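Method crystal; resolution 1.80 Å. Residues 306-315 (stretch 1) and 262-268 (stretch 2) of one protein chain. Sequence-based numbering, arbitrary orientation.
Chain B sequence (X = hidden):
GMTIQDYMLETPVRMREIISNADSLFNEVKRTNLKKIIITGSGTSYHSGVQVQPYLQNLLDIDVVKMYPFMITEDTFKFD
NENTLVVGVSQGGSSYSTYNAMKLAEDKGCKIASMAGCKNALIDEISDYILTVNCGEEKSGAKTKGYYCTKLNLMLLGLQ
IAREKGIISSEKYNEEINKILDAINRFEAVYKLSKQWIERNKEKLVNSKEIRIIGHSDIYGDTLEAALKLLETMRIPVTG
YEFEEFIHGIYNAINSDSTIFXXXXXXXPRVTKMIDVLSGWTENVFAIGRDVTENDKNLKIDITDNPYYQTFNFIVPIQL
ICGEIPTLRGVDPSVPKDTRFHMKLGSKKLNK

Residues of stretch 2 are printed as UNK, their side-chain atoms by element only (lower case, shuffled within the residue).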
# COMPACT_ATOMS: atom_id res chain seq x y z
N ASN B 306 -11.18 25.33 -31.65
CA ASN B 306 -11.76 26.63 -31.33
C ASN B 306 -11.24 27.70 -32.30
O ASN B 306 -10.04 28.01 -32.31
CB ASN B 306 -11.48 27.00 -29.87
CG ASN B 306 -12.16 28.28 -29.45
OD1 ASN B 306 -11.81 29.38 -29.91
ND2 ASN B 306 -13.12 28.17 -28.53
N PRO B 307 -12.15 28.31 -33.07
CA PRO B 307 -11.76 29.28 -34.10
C PRO B 307 -11.13 30.56 -33.59
O PRO B 307 -10.53 31.28 -34.38
CB PRO B 307 -13.08 29.58 -34.82
CG PRO B 307 -14.12 29.29 -33.83
CD PRO B 307 -13.63 28.17 -33.00
N TYR B 308 -11.28 30.84 -32.30
CA TYR B 308 -10.73 32.03 -31.69
C TYR B 308 -9.42 31.72 -30.98
O TYR B 308 -8.43 32.42 -31.18
CB TYR B 308 -11.72 32.63 -30.71
CG TYR B 308 -13.10 32.85 -31.29
CD1 TYR B 308 -13.30 33.79 -32.31
CD2 TYR B 308 -14.21 32.14 -30.81
CE1 TYR B 308 -14.55 34.00 -32.85
CE2 TYR B 308 -15.48 32.35 -31.36
CZ TYR B 308 -15.64 33.29 -32.37
OH TYR B 308 -16.88 33.54 -32.92
N TYR B 309 -9.40 30.67 -30.17
CA TYR B 309 -8.20 30.41 -29.33
C TYR B 309 -7.01 29.77 -30.05
O TYR B 309 -5.87 29.80 -29.54
CB TYR B 309 -8.56 29.66 -28.02
CG TYR B 309 -9.66 30.36 -27.24
CD1 TYR B 309 -9.65 31.75 -27.05
CD2 TYR B 309 -10.73 29.64 -26.69
CE1 TYR B 309 -10.69 32.39 -26.35
CE2 TYR B 309 -11.72 30.27 -25.97
CZ TYR B 309 -11.71 31.64 -25.82
OH TYR B 309 -12.71 32.27 -25.12
N GLN B 310 -7.25 29.25 -31.25
CA GLN B 310 -6.16 28.75 -32.11
C GLN B 310 -5.16 29.84 -32.41
O GLN B 310 -4.03 29.54 -32.83
CB GLN B 310 -6.72 28.17 -33.42
CG GLN B 310 -7.39 29.22 -34.33
CD GLN B 310 -7.95 28.64 -35.63
OE1 GLN B 310 -7.52 27.59 -36.11
NE2 GLN B 310 -8.91 29.33 -36.20
N THR B 311 -5.55 31.10 -32.26
CA THR B 311 -4.66 32.23 -32.47
C THR B 311 -3.39 32.14 -31.59
O THR B 311 -2.38 32.70 -31.91
CB THR B 311 -5.37 33.60 -32.26
OG1 THR B 311 -4.54 34.66 -32.78
CG2 THR B 311 -5.69 33.84 -30.78
N PHE B 312 -3.46 31.46 -30.46
CA PHE B 312 -2.28 31.33 -29.59
C PHE B 312 -1.28 30.28 -30.00
O PHE B 312 -0.29 30.09 -29.29
CB PHE B 312 -2.71 31.15 -28.14
CG PHE B 312 -3.47 32.29 -27.65
CD1 PHE B 312 -2.86 33.55 -27.58
CD2 PHE B 312 -4.83 32.18 -27.34
CE1 PHE B 312 -3.61 34.67 -27.16
CE2 PHE B 312 -5.55 33.29 -26.92
CZ PHE B 312 -4.93 34.53 -26.83
N ASN B 313 -1.56 29.56 -31.10
CA ASN B 313 -0.63 28.58 -31.61
C ASN B 313 -0.29 28.64 -33.08
O ASN B 313 0.80 28.25 -33.45
CB ASN B 313 -1.21 27.17 -31.42
CG ASN B 313 -1.52 26.81 -29.96
OD1 ASN B 313 -2.37 25.96 -29.74
ND2 ASN B 313 -0.81 27.40 -28.99
N PHE B 314 -1.21 29.12 -33.94
CA PHE B 314 -1.05 28.88 -35.39
C PHE B 314 0.20 29.41 -36.08
O PHE B 314 0.79 28.70 -36.90
CB PHE B 314 -2.28 29.31 -36.20
CG PHE B 314 -2.79 28.23 -37.08
CD1 PHE B 314 -2.02 27.73 -38.11
CD2 PHE B 314 -4.04 27.65 -36.82
CE1 PHE B 314 -2.50 26.68 -38.92
CE2 PHE B 314 -4.50 26.60 -37.58
CZ PHE B 314 -3.73 26.11 -38.63
N ILE B 315 0.61 30.63 -35.76
CA ILE B 315 1.74 31.23 -36.44
C ILE B 315 3.09 31.06 -35.75
O ILE B 315 4.10 31.56 -36.23
CB ILE B 315 1.49 32.71 -36.86
CG1 ILE B 315 1.36 33.65 -35.68
CG2 ILE B 315 0.26 32.83 -37.74
CD1 ILE B 315 1.42 35.13 -36.14
N UNK B 262 0.46 27.55 -46.39
CA UNK B 262 -0.99 27.41 -46.22
C UNK B 262 -1.27 27.06 -44.75
O UNK B 262 -0.82 26.04 -44.24
c UNK B 262 -2.02 26.01 -49.76
c UNK B 262 -1.61 26.37 -47.18
c UNK B 262 -3.12 26.26 -46.94
c UNK B 262 -1.34 26.83 -48.65
N UNK B 263 -1.99 27.96 -44.08
CA UNK B 263 -2.39 27.80 -42.68
C UNK B 263 -3.78 27.18 -42.76
O UNK B 263 -4.76 27.87 -43.02
c UNK B 263 -2.40 29.16 -41.99
c UNK B 263 -1.08 29.95 -42.02
c UNK B 263 -1.24 31.27 -41.21
c UNK B 263 0.03 29.10 -41.45
N UNK B 264 -3.84 25.86 -42.62
CA UNK B 264 -5.05 25.08 -42.83
C UNK B 264 -5.79 24.81 -41.51
O UNK B 264 -5.42 23.93 -40.73
c UNK B 264 -4.72 23.78 -43.57
o UNK B 264 -5.73 21.67 -43.99
o UNK B 264 -7.08 23.36 -43.68
c UNK B 264 -5.93 22.87 -43.76
N UNK B 265 -6.87 25.55 -41.29
CA UNK B 265 -7.66 25.42 -40.04
C UNK B 265 -8.69 24.29 -40.06
O UNK B 265 -9.38 24.07 -39.06
o UNK B 265 -9.38 27.01 -40.60
c UNK B 265 -8.35 26.72 -39.65
c UNK B 265 -7.36 27.88 -39.55
N UNK B 266 -8.79 23.58 -41.18
CA UNK B 266 -9.70 22.46 -41.30
C UNK B 266 -11.14 22.83 -41.61
O UNK B 266 -11.99 21.94 -41.63
N UNK B 267 -11.43 24.12 -41.83
CA UNK B 267 -12.80 24.59 -42.17
C UNK B 267 -12.98 24.82 -43.67
O UNK B 267 -14.07 25.17 -44.10
c UNK B 267 -13.49 27.06 -39.21
c UNK B 267 -13.34 25.71 -39.96
n UNK B 267 -15.08 28.61 -38.08
c UNK B 267 -13.13 25.88 -41.44
c UNK B 267 -14.89 27.66 -39.24
N UNK B 268 -11.93 24.61 -44.46
CA UNK B 268 -12.01 24.88 -45.90
C UNK B 268 -11.84 23.60 -46.72
O UNK B 268 -10.72 23.14 -46.92
o UNK B 268 -12.88 25.82 -49.06
c UNK B 268 -10.91 26.22 -47.78
o UNK B 268 -12.72 27.76 -48.02
c UNK B 268 -10.95 25.91 -46.29
c UNK B 268 -12.27 26.63 -48.33
O HOH W 1 -10.77 28.24 -38.40

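Position 262 lies in a strand and carries four side-chain carbons, forked at the first, with one arm two carbons long. Its CA-to-CB bond points away from stretch 1 and the side chain makes no contact there. That pattern is isoleucine; a beta-branched, apolar residue such as Ile262 suits a buried strand position.

Position 263 also has four carbons, but the fork comes at the second. Strand alternation turns it toward stretch 1, where its CB lies 3.9 Å from CE1 of Phe314 and one of the terminal carbons packs against Ile315. This is leucine, and CD1 of Leu263 lies 4.1 Å from CG2 of Ile315. The buried, wholly apolar side chain can meet both hydrophobic neighbours without leaving a polar group unsatisfied.

Position 264 has two carbons, the second bearing two oxygens, and points away from stretch 1. Its contact there comes from the backbone: its O sits 3.5 Å from CZ of Phe314, at the ring edge, where the C-H groups carry slight positive charge. The residue is aspartate. The carboxylate of Asp264 serves its own stretch, as OD1 accepts a hydrogen bond from the backbone N of position 266 at 3.0 Å.

Position 265 has one carbon carrying one oxygen and one carbon; the outer carbon packs against Phe314 and Gln310. This is the mark of threonine. The two arms of Thr265 differ in chemistry. Its methyl CG2 packs 3.7 Å from CE2 of Phe314 and 3.5 Å from OE1 of Gln310, while OG1 hydrogen-bonds a water at 2.9 Å.

Position 266 has no side-chain atoms and is glycine. Its phi of 81° is readily adopted by this residue, and Gly266 lets the chain turn beyond the strand.

Position 267 has four carbons in a row ending in nitrogen, and the long chain reaches out from an exposed loop to Pro307. It is lysine: NZ of Lys267 is 3.9 Å from CB of Pro307, and the amine is hydrogen-bonded elsewhere in the structure.

Position 268 has three carbons, the third carrying two oxygens, and is out of reach of stretch 1. It is glutamate, and the carboxylate of Glu268 caps a backbone N just past the stretch, before a helix.

The contact centres on Phe314, whose ring meets three consecutive residues, Leu263, Asp264 and Thr265. No direct hydrogen bond joins the stretches. Instead, the water bound to Thr265 OG1 accepts a hydrogen bond from NE2 of Gln310 at 3.1 Å. That same NE2 donates to Pro307 O at 3.1 Å, tying the bridging side chain to the backbone of its own stretch, three residues earlier. Apolar packing thus gives way to a water bridge and, farther out, to the reach of Lys267.

Stretch 2 (262-268) ILDTGKE
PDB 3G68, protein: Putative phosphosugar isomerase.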